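Local structure of SusD superfamily protein (Bacteroides fragilis, 3L22) at residues 50-55 against 398-403; 70-75 against 406-411; 83-88 against 147-152. The protein probably binds sugars at the outer membrane as a SusD-family protein, and carries zinc ions in the crystal. One frame throughout, in Å; residues are numbered along the deposited sequence.

Contact 1: 50-55 against 398-403; sequences DNRGDD and DIMRRG. With EDO (1,2-ethanediol), chain B.
I399 and M400, side by side near the end of helix 395-401, meet the C-terminal end of helix 44-52 and the turn after it, joining two parts of the SusD fold more than 340 residues apart in the chain. Earlier on the same helix, D398 forms a salt bridge with R401, whose NH2 lies 3.1 Å from D398 OD1 and approaches from above the carboxylate plane. I399 points toward the turn. Its CG1 branch, anti to the carbonyl carbon (chi1 -70°), brings CD1 to 4.0 Å from G53 CA and to 3.8 Å from D54 OD2. The D54 carboxylate is also engaged by R395 in a salt bridge, so I399 touches a group already held. Selenomethionine M400 reaches out with an extended chain to the guanidinium of R52, whose NH2 is hydrogen-bonded to Y424 O; in the conformer described, one of two, M400 CE stands 3.4 Å from R52 NH2. R401 NE donates to O2 of an ethanediol at 3.1 Å, probably from the crystallisation liquor and also bonded to K385, E329 and D333. G403, with positive phi and two bonds back into the last turn, closes the helix in a Schellman motif, G403 N lying 2.8 Å from M400 O.

Contact 2: 70-75 against 406-411; sequences YNMNVG and FIKVGE
Segment 70-75 leaves helix 67-70 through a Schellman motif at M72 and faces strand 406-409 with backbones well apart, the nearest CA atoms, those of M72 and F406, being 8.6 Å from each other. K408 bridges that gap. Its chain, extended beyond CG, runs alongside the Y70 side chain, pointing the other way, with CD 3.6 Å from Y70 CE1. At its end NZ donates to Y70 O at 2.8 Å, in the carbonyl plane and on a lone pair. The same ammonium lies 4.2 Å from the centroid of the Y70 ring, 33° off the normal, an off-centre cation-pi contact; G53 O is a further acceptor, so the buried charge is met by carbonyls and a ring. Selenomethionine M72, bent at both chi2 and chi3 (-61° and -72°), folds its methyl over one face of F406, CE lying 3.6 Å from the ring centroid in a CH-pi contact. Its selenium stands above that same ring at a longer 4.6 Å from the centroid. Y424 also meets the F406 ring. The arrangement is a Met-aromatic contact beside a lysine held at the C-terminal end of a helix, and it fastens the two-stranded antiparallel hairpin 406-417 to the end of helix 67-70 and the turn that follows.

Contact 3: 83-88 against 147-152; sequences DTWTYA and SVPLRL
The apolar contacts rest on one side chain, W85 of helix 79-103, whose six-membered ring reaches V148 and P149 in the loop between helices 113-131 and 168-178. With CG anti to the backbone N (chi1 -168°), the indole is carried out from the helix and its far end touches the loop. CZ3 meets V148 CG1 at 3.6 Å, oblique to the ring, while CH2 meets P149 CD at 3.6 Å. The proline carbon lies near the indole plane, at the ring edge, and is also 3.8 Å from W85 CZ2. The indole is thus in contact with a valine methyl and a proline methylene on adjoining residues.

Polar links gather at the pyrrole N-H. W85 NE1 has E432 OE1 as its main acceptor. It also reaches a water, weakly, at 3.3 Å, and that water takes a firmer bond from R151 NE at 2.9 Å; the water lies at the edge of the R151 guanidinium, in its plane. R151 in turn forms a salt bridge with E432, which brings helix 430-435 into this junction of helix 79-103 and loop 147-152 in the helical SusD fold.

Backbone bonds shape the loop: S147 and V148 both face S166 in a classic beta bulge. Carbons of the six-membered ring thus pack on V148 and P149, while the buried N-H is satisfied chiefly by E432, with the water a weak second acceptor.

In the fold
All three contacts are buried, but they differ in depth and chemistry. Contact 1 lies closest to the centre of the chain, about 11 Å away, whereas contact 3 is about 16 Å and contact 2 about 20 Å from it. Contacts 1 and 2 adjoin, their centres about 11 Å apart, and strand 406-409 is the next element after helix 395-401; K408 reaches back to backbone oxygens of 50-55, so the two form a continuous region. Contact 3, nested in sequence inside the loops closed by both, touches neither. Contact 1 sets apolar side chains against charged groups whose bonds lie elsewhere, contact 2 alone has a direct hydrogen bond between its segments, with cation-pi and Met-aromatic contacts, and contact 3 centres on one indole.

Contact 1: 50-55 against 398-403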
ATOM      1  N   ASP A  50      -6.076  -4.383   4.314  1.00 15.29           N
ATOM      2  CA  ASP A  50      -6.913  -4.126   5.476  1.00 14.46           C
ATOM      3  C   ASP A  50      -7.530  -5.383   6.013  1.00 13.96           C
ATOM      4  O   ASP A  50      -7.607  -5.546   7.229  1.00 13.85           O
ATOM      5  CB  ASP A  50      -7.960  -3.081   5.178  1.00 14.54           C
ATOM      6  CG  ASP A  50      -7.318  -1.700   4.988  1.00 16.03           C
ATOM      7  OD1 ASP A  50      -6.775  -1.161   6.005  1.00 18.85           O
ATOM      8  OD2 ASP A  50      -7.261  -1.224   3.831  1.00 16.67           O
ATOM      9  N   ASN A  51      -7.980  -6.269   5.128  1.00 13.77           N
ATOM     10  CA  ASN A  51      -8.511  -7.559   5.560  1.00 13.15           C
ATOM     11  C   ASN A  51      -7.486  -8.430   6.296  1.00 13.47           C
ATOM     12  O   ASN A  51      -7.835  -9.154   7.236  1.00 13.96           O
ATOM     13  CB  ASN A  51      -9.085  -8.328   4.368  1.00 13.64           C
ATOM     14  CG  ASN A  51     -10.547  -7.947   4.078  1.00 14.25           C
ATOM     15  OD1 ASN A  51     -11.461  -8.596   4.576  1.00 15.47           O
ATOM     16  ND2 ASN A  51     -10.758  -6.871   3.311  1.00 13.17           N
ATOM     17  N   ARG A  52      -6.226  -8.364   5.892  1.00 13.61           N
ATOM     18  CA  ARG A  52      -5.176  -9.086   6.601  1.00 14.49           C
ATOM     19  C   ARG A  52      -4.945  -8.549   7.986  1.00 15.60           C
ATOM     20  O   ARG A  52      -4.600  -9.318   8.882  1.00 17.61           O
ATOM     21  CB  ARG A  52      -3.886  -9.164   5.772  1.00 14.82           C
ATOM     22  CG  ARG A  52      -4.053 -10.115   4.607  1.00 14.25           C
ATOM     23  CD  ARG A  52      -2.838 -10.261   3.668  1.00 16.39           C
ATOM     24  NE  ARG A  52      -1.548 -10.556   4.291  1.00 14.74           N
ATOM     25  CZ  ARG A  52      -1.126 -11.741   4.732  1.00 16.49           C
ATOM     26  NH1 ARG A  52      -1.889 -12.835   4.676  1.00 18.10           N
ATOM     27  NH2 ARG A  52       0.106 -11.834   5.244  1.00 16.78           N
ATOM     28  N   GLY A  53      -5.216  -7.274   8.191  1.00 15.60           N
ATOM     29  CA  GLY A  53      -5.093  -6.644   9.474  1.00 15.32           C
ATOM     30  C   GLY A  53      -6.162  -6.947  10.510  1.00 15.00           C
ATOM     31  O   GLY A  53      -6.996  -7.836  10.332  1.00 15.68           O
ATOM     32  N   ASP A  54      -6.132  -6.155  11.574  1.00 13.41           N
ATOM     33  CA  ASP A  54      -6.848  -6.408  12.795  1.00 14.13           C
ATOM     34  C   ASP A  54      -7.670  -5.190  13.271  1.00 13.77           C
ATOM     35  O   ASP A  54      -8.169  -5.159  14.407  1.00 14.63           O
ATOM     36  CB  ASP A  54      -5.824  -6.812  13.870  1.00 13.90           C
ATOM     37  CG  ASP A  54      -4.754  -5.725  14.104  1.00 14.43           C
ATOM     38  OD1 ASP A  54      -4.815  -4.650  13.462  1.00 13.02           O
ATOM     39  OD2 ASP A  54      -3.824  -5.954  14.906  1.00 13.32           O
ATOM     40  N   ASP A  55      -7.851  -4.222  12.382  1.00 13.77           N
ATOM     41  CA  ASP A  55      -8.560  -2.985  12.714  1.00 13.11           C
ATOM     42  C   ASP A  55      -9.949  -2.875  12.100  1.00 12.79           C
ATOM     43  O   ASP A  55     -10.759  -2.072  12.562  1.00 12.47           O
ATOM     44  CB  ASP A  55      -7.682  -1.818  12.330  1.00 12.26           C
ATOM     45  CG  ASP A  55      -6.460  -1.712  13.237  1.00 14.37           C
ATOM     46  OD1 ASP A  55      -6.580  -2.031  14.466  1.00 10.01           O
ATOM     47  OD2 ASP A  55      -5.389  -1.302  12.743  1.00 12.95           O
ATOM     48  N   ASP A 398       2.178  -3.533   7.823  1.00 14.64           N
ATOM     49  CA  ASP A 398       2.950  -3.172   9.018  1.00 14.58           C
ATOM     50  C   ASP A 398       3.111  -4.380   9.948  1.00 14.59           C
ATOM     51  O   ASP A 398       4.217  -4.644  10.471  1.00 14.86           O
ATOM     52  CB  ASP A 398       2.307  -1.986   9.753  1.00 14.44           C
ATOM     53  CG  ASP A 398       2.589  -0.625   9.097  1.00 16.52           C
ATOM     54  OD1 ASP A 398       3.479  -0.499   8.199  1.00 16.92           O
ATOM     55  OD2 ASP A 398       1.933   0.361   9.511  1.00 17.95           O
ATOM     56  N   ILE A 399       2.042  -5.166  10.098  1.00 14.61           N
ATOM     57  CA  ILE A 399       2.091  -6.364  10.954  1.00 13.57           C
ATOM     58  C   ILE A 399       3.137  -7.360  10.409  1.00 13.96           C
ATOM     59  O   ILE A 399       4.003  -7.894  11.132  1.00 12.39           O
ATOM     60  CB  ILE A 399       0.709  -7.054  11.010  1.00 13.18           C
ATOM     61  CG1 ILE A 399      -0.287  -6.185  11.807  1.00 12.89           C
ATOM     62  CG2 ILE A 399       0.812  -8.446  11.632  1.00 11.57           C
ATOM     63  CD1 ILE A 399      -1.815  -6.574  11.684  1.00  9.17           C
HETATM   64  N   MSE A 400       3.018  -7.618   9.111  1.00 13.72           N
HETATM   65  CA  MSE A 400       3.864  -8.600   8.493  0.75 13.60           C
HETATM   66  C   MSE A 400       5.334  -8.167   8.464  1.00 13.43           C
HETATM   67  O   MSE A 400       6.190  -8.972   8.804  1.00 12.93           O
HETATM   68  CB  MSE A 400       3.419  -8.905   7.083  0.75 14.88           C
HETATM   69  CG  MSE A 400       3.969 -10.231   6.578  0.75 15.03           C
HETATM   70 SE   MSE A 400       3.306 -10.370   4.785  0.56 17.86          SE
HETATM   71  CE  MSE A 400       3.450 -12.310   4.571  0.75 10.68           C
ATOM     72  N   ARG A 401       5.636  -6.932   8.094  1.00 13.32           N
ATOM     73  CA  ARG A 401       7.058  -6.542   7.983  1.00 13.96           C
ATOM     74  C   ARG A 401       7.739  -6.604   9.327  1.00 14.37           C
ATOM     75  O   ARG A 401       8.911  -7.002   9.421  1.00 14.66           O
ATOM     76  CB  ARG A 401       7.260  -5.194   7.302  1.00 14.29           C
ATOM     77  CG  ARG A 401       6.812  -3.981   8.079  1.00 16.06           C
ATOM     78  CD  ARG A 401       7.313  -2.728   7.389  1.00 16.90           C
ATOM     79  NE  ARG A 401       6.634  -1.561   7.956  1.00 14.72           N
ATOM     80  CZ  ARG A 401       6.952  -0.930   9.076  1.00 13.83           C
ATOM     81  NH1 ARG A 401       7.988  -1.284   9.827  1.00 15.32           N
ATOM     82  NH2 ARG A 401       6.209   0.085   9.454  1.00 16.41           N
ATOM     83  N   ARG A 402       6.986  -6.307  10.386  1.00 14.59           N
ATOM     84  CA  ARG A 402       7.524  -6.452  11.727  1.00 14.43           C
ATOM     85  C   ARG A 402       7.557  -7.891  12.262  1.00 14.87           C
ATOM     86  O   ARG A 402       7.993  -8.090  13.356  1.00 14.37           O
ATOM     87  CB  ARG A 402       6.825  -5.512  12.695  1.00 14.27           C
ATOM     88  CG  ARG A 402       7.120  -4.032  12.414  1.00 15.18           C
ATOM     89  CD  ARG A 402       6.748  -3.160  13.591  1.00 15.01           C
ATOM     90  NE  ARG A 402       5.305  -2.942  13.737  1.00 14.00           N
ATOM     91  CZ  ARG A 402       4.627  -1.892  13.269  1.00 14.61           C
ATOM     92  NH1 ARG A 402       5.215  -0.951  12.539  1.00 15.16           N
ATOM     93  NH2 ARG A 402       3.315  -1.792  13.515  1.00 15.22           N
ATOM     94  N   GLY A 403       7.105  -8.884  11.493  1.00 16.15           N
ATOM     95  CA  GLY A 403       7.109 -10.262  11.948  1.00 16.20           C
ATOM     96  C   GLY A 403       6.175 -10.511  13.124  1.00 15.53           C
ATOM     97  O   GLY A 403       6.393 -11.443  13.880  1.00 15.74           O
TER
HETATM   98  C1  EDO B  22       4.531   1.629   5.974  1.00 47.55           C
HETATM   99  O1  EDO B  22       3.587   2.670   6.107  1.00 41.30           O
HETATM  100  C2  EDO B  22       3.932   0.342   5.383  1.00 48.39           C
HETATM  101  O2  EDO B  22       5.019  -0.629   5.492  1.00 48.88           O

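Contact 2: 70-75 against 406-411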
ATOM      1  N   TYR A  70      -9.469 -12.300   5.157  1.00 13.33           N
ATOM      2  CA  TYR A  70      -9.651 -11.847   6.538  1.00 13.11           C
ATOM      3  C   TYR A  70      -9.349 -12.961   7.544  1.00 13.87           C
ATOM      4  O   TYR A  70      -8.687 -12.745   8.557  1.00 13.35           O
ATOM      5  CB  TYR A  70     -11.067 -11.315   6.801  1.00 12.88           C
ATOM      6  CG  TYR A  70     -11.209 -10.926   8.284  1.00 13.34           C
ATOM      7  CD1 TYR A  70     -10.613  -9.754   8.778  1.00 13.96           C
ATOM      8  CD2 TYR A  70     -11.898 -11.741   9.188  1.00 14.27           C
ATOM      9  CE1 TYR A  70     -10.678  -9.422  10.138  1.00 13.08           C
ATOM     10  CE2 TYR A  70     -11.984 -11.410  10.551  1.00 14.24           C
ATOM     11  CZ  TYR A  70     -11.367 -10.256  11.020  1.00 14.51           C
ATOM     12  OH  TYR A  70     -11.445  -9.933  12.353  1.00 13.85           O
ATOM     13  N   ASN A  71      -9.853 -14.148   7.230  1.00 14.67           N
ATOM     14  CA  ASN A  71      -9.679 -15.331   8.066  1.00 14.97           C
ATOM     15  C   ASN A  71      -8.325 -16.007   7.929  1.00 14.77           C
ATOM     16  O   ASN A  71      -8.090 -17.048   8.545  1.00 15.28           O
ATOM     17  CB  ASN A  71     -10.788 -16.327   7.751  1.00 15.43           C
ATOM     18  CG  ASN A  71     -12.116 -15.923   8.320  1.00 17.52           C
ATOM     19  OD1 ASN A  71     -12.203 -15.179   9.305  1.00 19.62           O
ATOM     20  ND2 ASN A  71     -13.185 -16.466   7.733  1.00 23.96           N
HETATM   21  N   MSE A  72      -7.422 -15.424   7.153  1.00 15.02           N
HETATM   22  CA  MSE A  72      -6.055 -15.954   7.029  1.00 15.51           C
HETATM   23  C   MSE A  72      -6.121 -17.398   6.531  1.00 15.75           C
HETATM   24  O   MSE A  72      -5.473 -18.294   7.064  1.00 15.29           O
HETATM   25  CB  MSE A  72      -5.269 -15.852   8.346  1.00 15.63           C
HETATM   26  CG  MSE A  72      -5.285 -14.497   8.968  1.00 16.13           C
HETATM   27 SE   MSE A  72      -4.497 -13.093   7.868  0.75 18.06          SE
HETATM   28  CE  MSE A  72      -2.626 -13.604   8.014  1.00 14.04           C
ATOM     29  N   ASN A  73      -6.898 -17.590   5.466  1.00 15.68           N
ATOM     30  CA  ASN A  73      -7.194 -18.912   4.975  1.00 16.73           C
ATOM     31  C   ASN A  73      -7.081 -18.995   3.453  1.00 16.42           C
ATOM     32  O   ASN A  73      -7.731 -19.816   2.853  1.00 18.04           O
ATOM     33  CB  ASN A  73      -8.598 -19.321   5.428  1.00 15.41           C
ATOM     34  CG  ASN A  73      -8.850 -20.813   5.292  1.00 17.95           C
ATOM     35  OD1 ASN A  73      -7.999 -21.621   5.640  1.00 21.60           O
ATOM     36  ND2 ASN A  73     -10.020 -21.183   4.778  1.00 15.55           N
ATOM     37  N   VAL A  74      -6.235 -18.175   2.844  1.00 16.54           N
ATOM     38  CA  VAL A  74      -6.161 -18.111   1.386  1.00 16.18           C
ATOM     39  C   VAL A  74      -5.336 -19.282   0.859  1.00 16.25           C
ATOM     40  O   VAL A  74      -4.224 -19.554   1.371  1.00 15.89           O
ATOM     41  CB  VAL A  74      -5.577 -16.775   0.876  1.00 17.19           C
ATOM     42  CG1 VAL A  74      -5.250 -16.889  -0.603  1.00 14.21           C
ATOM     43  CG2 VAL A  74      -6.581 -15.641   1.145  1.00 16.08           C
ATOM     44  N   GLY A  75      -5.916 -19.986  -0.125  1.00 15.14           N
ATOM     45  CA  GLY A  75      -5.311 -21.152  -0.768  1.00 15.59           C
ATOM     46  C   GLY A  75      -4.925 -20.878  -2.214  1.00 15.08           C
ATOM     47  O   GLY A  75      -5.014 -19.744  -2.693  1.00 14.26           O
ATOM     48  N   PHE A 406      -0.649 -12.047  13.467  1.00 15.27           N
ATOM     49  CA  PHE A 406      -1.948 -11.507  13.146  1.00 15.62           C
ATOM     50  C   PHE A 406      -2.893 -12.069  14.197  1.00 15.83           C
ATOM     51  O   PHE A 406      -3.155 -13.291  14.211  1.00 15.57           O
ATOM     52  CB  PHE A 406      -2.394 -11.968  11.763  1.00 15.93           C
ATOM     53  CG  PHE A 406      -1.583 -11.396  10.640  1.00 15.95           C
ATOM     54  CD1 PHE A 406      -0.450 -12.059  10.168  1.00 15.86           C
ATOM     55  CD2 PHE A 406      -1.950 -10.207  10.054  1.00 15.73           C
ATOM     56  CE1 PHE A 406       0.276 -11.520   9.085  1.00 15.97           C
ATOM     57  CE2 PHE A 406      -1.225  -9.662   9.014  1.00 15.28           C
ATOM     58  CZ  PHE A 406      -0.114 -10.327   8.528  1.00 15.98           C
ATOM     59  N   ILE A 407      -3.372 -11.193  15.074  1.00 15.80           N
ATOM     60  CA  ILE A 407      -4.230 -11.582  16.200  1.00 16.23           C
ATOM     61  C   ILE A 407      -5.551 -10.851  16.139  1.00 15.99           C
ATOM     62  O   ILE A 407      -5.599  -9.607  16.245  1.00 15.62           O
ATOM     63  CB  ILE A 407      -3.539 -11.329  17.573  1.00 17.21           C
ATOM     64  CG1 ILE A 407      -2.216 -12.103  17.625  1.00 17.34           C
ATOM     65  CG2 ILE A 407      -4.498 -11.730  18.773  1.00 16.56           C
ATOM     66  CD1 ILE A 407      -1.401 -11.948  18.951  1.00 17.01           C
ATOM     67  N   LYS A 408      -6.618 -11.609  15.923  1.00 15.24           N
ATOM     68  CA  LYS A 408      -7.941 -11.019  15.796  1.00 15.10           C
ATOM     69  C   LYS A 408      -8.912 -11.716  16.772  1.00 14.68           C
ATOM     70  O   LYS A 408      -9.404 -12.799  16.501  1.00 14.37           O
ATOM     71  CB  LYS A 408      -8.437 -11.082  14.331  1.00 14.86           C
ATOM     72  CG  LYS A 408      -7.324 -10.867  13.294  1.00 14.84           C
ATOM     73  CD  LYS A 408      -7.849 -10.874  11.869  1.00 13.96           C
ATOM     74  CE  LYS A 408      -6.706 -10.882  10.843  1.00 15.45           C
ATOM     75  NZ  LYS A 408      -7.146 -10.629   9.448  1.00 11.34           N
ATOM     76  N   VAL A 409      -9.182 -11.061  17.894  1.00 14.34           N
ATOM     77  CA  VAL A 409      -9.965 -11.636  18.978  1.00 14.56           C
ATOM     78  C   VAL A 409     -11.413 -11.280  18.685  1.00 15.39           C
ATOM     79  O   VAL A 409     -11.808 -10.127  18.746  1.00 14.39           O
ATOM     80  CB  VAL A 409      -9.559 -11.128  20.375  1.00 13.63           C
ATOM     81  CG1 VAL A 409     -10.556 -11.661  21.454  1.00 14.11           C
ATOM     82  CG2 VAL A 409      -8.079 -11.496  20.708  1.00 13.37           C
ATOM     83  N   GLY A 410     -12.194 -12.296  18.338  1.00 16.43           N
ATOM     84  CA  GLY A 410     -13.607 -12.122  18.038  1.00 17.85           C
ATOM     85  C   GLY A 410     -14.423 -12.727  19.159  1.00 19.24           C
ATOM     86  O   GLY A 410     -13.886 -13.310  20.107  1.00 20.33           O
ATOM     87  N   GLU A 411     -15.725 -12.527  19.080  1.00 20.34           N
ATOM     88  CA  GLU A 411     -16.652 -12.984  20.085  1.00 21.34           C
ATOM     89  C   GLU A 411     -16.609 -14.513  20.265  1.00 22.62           C
ATOM     90  O   GLU A 411     -16.636 -14.972  21.386  1.00 23.86           O
ATOM     91  CB  GLU A 411     -18.067 -12.509  19.714  1.00 20.89           C
ATOM     92  CG  GLU A 411     -19.209 -13.031  20.585  1.00 22.20           C
ATOM     93  CD  GLU A 411     -19.089 -12.661  22.047  1.00 23.29           C
ATOM     94  OE1 GLU A 411     -18.440 -11.651  22.434  1.00 24.58           O
ATOM     95  OE2 GLU A 411     -19.722 -13.375  22.829  1.00 28.51           O
TER

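Contact 3: 83-88 against 147-152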
ATOM      1  N   ASP A  83      -6.096 -13.377  -8.909  1.00 14.39           N
ATOM      2  CA  ASP A  83      -6.211 -12.044  -9.477  1.00 15.65           C
ATOM      3  C   ASP A  83      -5.036 -11.145  -9.119  1.00 14.81           C
ATOM      4  O   ASP A  83      -4.534 -10.459  -9.987  1.00 13.88           O
ATOM      5  CB  ASP A  83      -7.490 -11.347  -9.049  1.00 16.41           C
ATOM      6  CG  ASP A  83      -8.775 -12.036  -9.587  1.00 19.31           C
ATOM      7  OD1 ASP A  83      -8.715 -12.928 -10.469  1.00 24.38           O
ATOM      8  OD2 ASP A  83      -9.853 -11.669  -9.056  1.00 23.31           O
ATOM      9  N   THR A  84      -4.608 -11.142  -7.858  1.00 14.94           N
ATOM     10  CA  THR A  84      -3.481 -10.319  -7.476  1.00 14.79           C
ATOM     11  C   THR A  84      -2.256 -10.704  -8.295  1.00 15.15           C
ATOM     12  O   THR A  84      -1.561  -9.843  -8.837  1.00 15.51           O
ATOM     13  CB  THR A  84      -3.165 -10.457  -5.981  1.00 15.84           C
ATOM     14  OG1 THR A  84      -4.297  -9.998  -5.223  1.00 14.92           O
ATOM     15  CG2 THR A  84      -1.888  -9.654  -5.634  1.00 13.42           C
ATOM     16  N   TRP A  85      -2.011 -12.012  -8.376  1.00 14.86           N
ATOM     17  CA  TRP A  85      -0.900 -12.562  -9.148  1.00 14.76           C
ATOM     18  C   TRP A  85      -0.975 -12.180 -10.637  1.00 14.79           C
ATOM     19  O   TRP A  85      -0.049 -11.573 -11.182  1.00 14.60           O
ATOM     20  CB  TRP A  85      -0.864 -14.089  -9.001  1.00 14.42           C
ATOM     21  CG  TRP A  85       0.384 -14.702  -9.511  1.00 15.25           C
ATOM     22  CD1 TRP A  85       0.618 -15.128 -10.781  1.00 14.81           C
ATOM     23  CD2 TRP A  85       1.590 -14.959  -8.770  1.00 13.50           C
ATOM     24  NE1 TRP A  85       1.892 -15.613 -10.885  1.00 16.61           N
ATOM     25  CE2 TRP A  85       2.510 -15.534  -9.666  1.00 16.41           C
ATOM     26  CE3 TRP A  85       1.985 -14.737  -7.446  1.00 14.39           C
ATOM     27  CZ2 TRP A  85       3.802 -15.910  -9.284  1.00 13.93           C
ATOM     28  CZ3 TRP A  85       3.256 -15.115  -7.063  1.00 14.83           C
ATOM     29  CH2 TRP A  85       4.150 -15.716  -7.986  1.00 14.49           C
ATOM     30  N   THR A  86      -2.066 -12.572 -11.282  1.00 14.25           N
ATOM     31  CA  THR A  86      -2.246 -12.336 -12.688  1.00 14.00           C
ATOM     32  C   THR A  86      -2.130 -10.854 -13.024  1.00 13.99           C
ATOM     33  O   THR A  86      -1.377 -10.510 -13.922  1.00 12.39           O
ATOM     34  CB  THR A  86      -3.596 -12.885 -13.159  1.00 13.84           C
ATOM     35  OG1 THR A  86      -3.615 -14.295 -12.906  1.00 15.42           O
ATOM     36  CG2 THR A  86      -3.824 -12.650 -14.689  1.00 13.91           C
ATOM     37  N   TYR A  87      -2.799  -9.968 -12.270  1.00 14.29           N
ATOM     38  CA  TYR A  87      -2.800  -8.546 -12.671  1.00 14.48           C
ATOM     39  C   TYR A  87      -1.530  -7.787 -12.281  1.00 14.67           C
ATOM     40  O   TYR A  87      -1.157  -6.864 -13.003  1.00 14.45           O
ATOM     41  CB  TYR A  87      -4.126  -7.839 -12.290  1.00 14.32           C
ATOM     42  CG  TYR A  87      -5.212  -8.393 -13.175  1.00 15.32           C
ATOM     43  CD1 TYR A  87      -5.948  -9.513 -12.799  1.00 17.60           C
ATOM     44  CD2 TYR A  87      -5.435  -7.859 -14.431  1.00 16.35           C
ATOM     45  CE1 TYR A  87      -6.887 -10.065 -13.652  1.00 17.39           C
ATOM     46  CE2 TYR A  87      -6.350  -8.410 -15.295  1.00 17.28           C
ATOM     47  CZ  TYR A  87      -7.072  -9.494 -14.894  1.00 18.71           C
ATOM     48  OH  TYR A  87      -7.988 -10.018 -15.725  1.00 21.91           O
ATOM     49  N   ALA A  88      -0.873  -8.173 -11.182  1.00 14.33           N
ATOM     50  CA  ALA A  88       0.442  -7.643 -10.865  1.00 14.69           C
ATOM     51  C   ALA A  88       1.436  -7.986 -11.980  1.00 15.20           C
ATOM     52  O   ALA A  88       2.149  -7.115 -12.425  1.00 14.56           O
ATOM     53  CB  ALA A  88       0.974  -8.136  -9.487  1.00 14.01           C
ATOM     54  N   SER A 147      10.167 -15.750  -2.410  1.00 14.97           N
ATOM     55  CA  SER A 147       9.080 -14.841  -2.694  1.00 14.92           C
ATOM     56  C   SER A 147       8.457 -15.187  -4.035  1.00 15.28           C
ATOM     57  O   SER A 147       7.628 -16.091  -4.086  1.00 15.57           O
ATOM     58  CB  SER A 147       9.563 -13.396  -2.592  1.00 15.20           C
ATOM     59  OG  SER A 147       8.531 -12.482  -2.926  1.00 14.99           O
ATOM     60  N   VAL A 148       8.849 -14.504  -5.116  1.00 15.16           N
ATOM     61  CA  VAL A 148       8.141 -14.604  -6.393  1.00 13.50           C
ATOM     62  C   VAL A 148       9.182 -14.586  -7.532  1.00 14.61           C
ATOM     63  O   VAL A 148      10.305 -14.151  -7.317  1.00 14.39           O
ATOM     64  CB  VAL A 148       7.117 -13.463  -6.561  1.00 13.49           C
ATOM     65  CG1 VAL A 148       6.032 -13.462  -5.427  1.00 10.23           C
ATOM     66  CG2 VAL A 148       7.797 -12.092  -6.692  1.00 11.73           C
ATOM     67  N   PRO A 149       8.824 -15.074  -8.745  1.00 15.18           N
ATOM     68  CA  PRO A 149       9.709 -14.916  -9.907  1.00 15.63           C
ATOM     69  C   PRO A 149       9.953 -13.468 -10.263  1.00 16.65           C
ATOM     70  O   PRO A 149       8.987 -12.676 -10.333  1.00 16.88           O
ATOM     71  CB  PRO A 149       8.929 -15.584 -11.037  1.00 16.34           C
ATOM     72  CG  PRO A 149       7.945 -16.532 -10.311  1.00 15.96           C
ATOM     73  CD  PRO A 149       7.608 -15.837  -9.076  1.00 15.30           C
ATOM     74  N   LEU A 150      11.228 -13.130 -10.479  1.00 16.29           N
ATOM     75  CA  LEU A 150      11.611 -11.781 -10.782  1.00 16.71           C
ATOM     76  C   LEU A 150      11.628 -11.660 -12.315  1.00 16.99           C
ATOM     77  O   LEU A 150      12.656 -11.857 -12.950  1.00 16.43           O
ATOM     78  CB  LEU A 150      12.974 -11.450 -10.147  1.00 16.75           C
ATOM     79  CG  LEU A 150      13.512 -10.022 -10.294  1.00 18.54           C
ATOM     80  CD1 LEU A 150      12.432  -8.951 -10.031  1.00 15.01           C
ATOM     81  CD2 LEU A 150      14.691  -9.821  -9.341  1.00 18.56           C
ATOM     82  N   ARG A 151      10.468 -11.367 -12.893  1.00 16.48           N
ATOM     83  CA  ARG A 151      10.322 -11.258 -14.355  1.00 16.42           C
ATOM     84  C   ARG A 151      10.591  -9.817 -14.798  1.00 16.18           C
ATOM     85  O   ARG A 151       9.842  -8.904 -14.445  1.00 15.38           O
ATOM     86  CB  ARG A 151       8.914 -11.691 -14.777  1.00 16.58           C
ATOM     87  CG  ARG A 151       8.511 -13.074 -14.243  1.00 16.59           C
ATOM     88  CD  ARG A 151       7.263 -13.614 -14.884  1.00 17.95           C
ATOM     89  NE  ARG A 151       6.937 -14.959 -14.416  1.00 16.02           N
ATOM     90  CZ  ARG A 151       7.484 -16.083 -14.861  1.00 17.63           C
ATOM     91  NH1 ARG A 151       8.405 -16.088 -15.831  1.00 16.02           N
ATOM     92  NH2 ARG A 151       7.074 -17.235 -14.341  1.00 16.01           N
ATOM     93  N   LEU A 152      11.660  -9.632 -15.570  1.00 16.10           N
ATOM     94  CA  LEU A 152      12.101  -8.316 -15.996  1.00 17.51           C
ATOM     95  C   LEU A 152      12.257  -8.141 -17.510  1.00 17.92           C
ATOM     96  O   LEU A 152      12.603  -7.068 -17.954  1.00 18.83           O
ATOM     97  CB  LEU A 152      13.400  -7.946 -15.264  1.00 16.85           C
ATOM     98  CG  LEU A 152      13.309  -7.856 -13.739  1.00 18.83           C
ATOM     99  CD1 LEU A 152      14.738  -7.678 -13.136  1.00 15.79           C
ATOM    100  CD2 LEU A 152      12.371  -6.732 -13.275  1.00 16.66           C
TER
HETATM  101  O   HOH W   1       4.650 -15.078 -12.696  1.00 21.13           O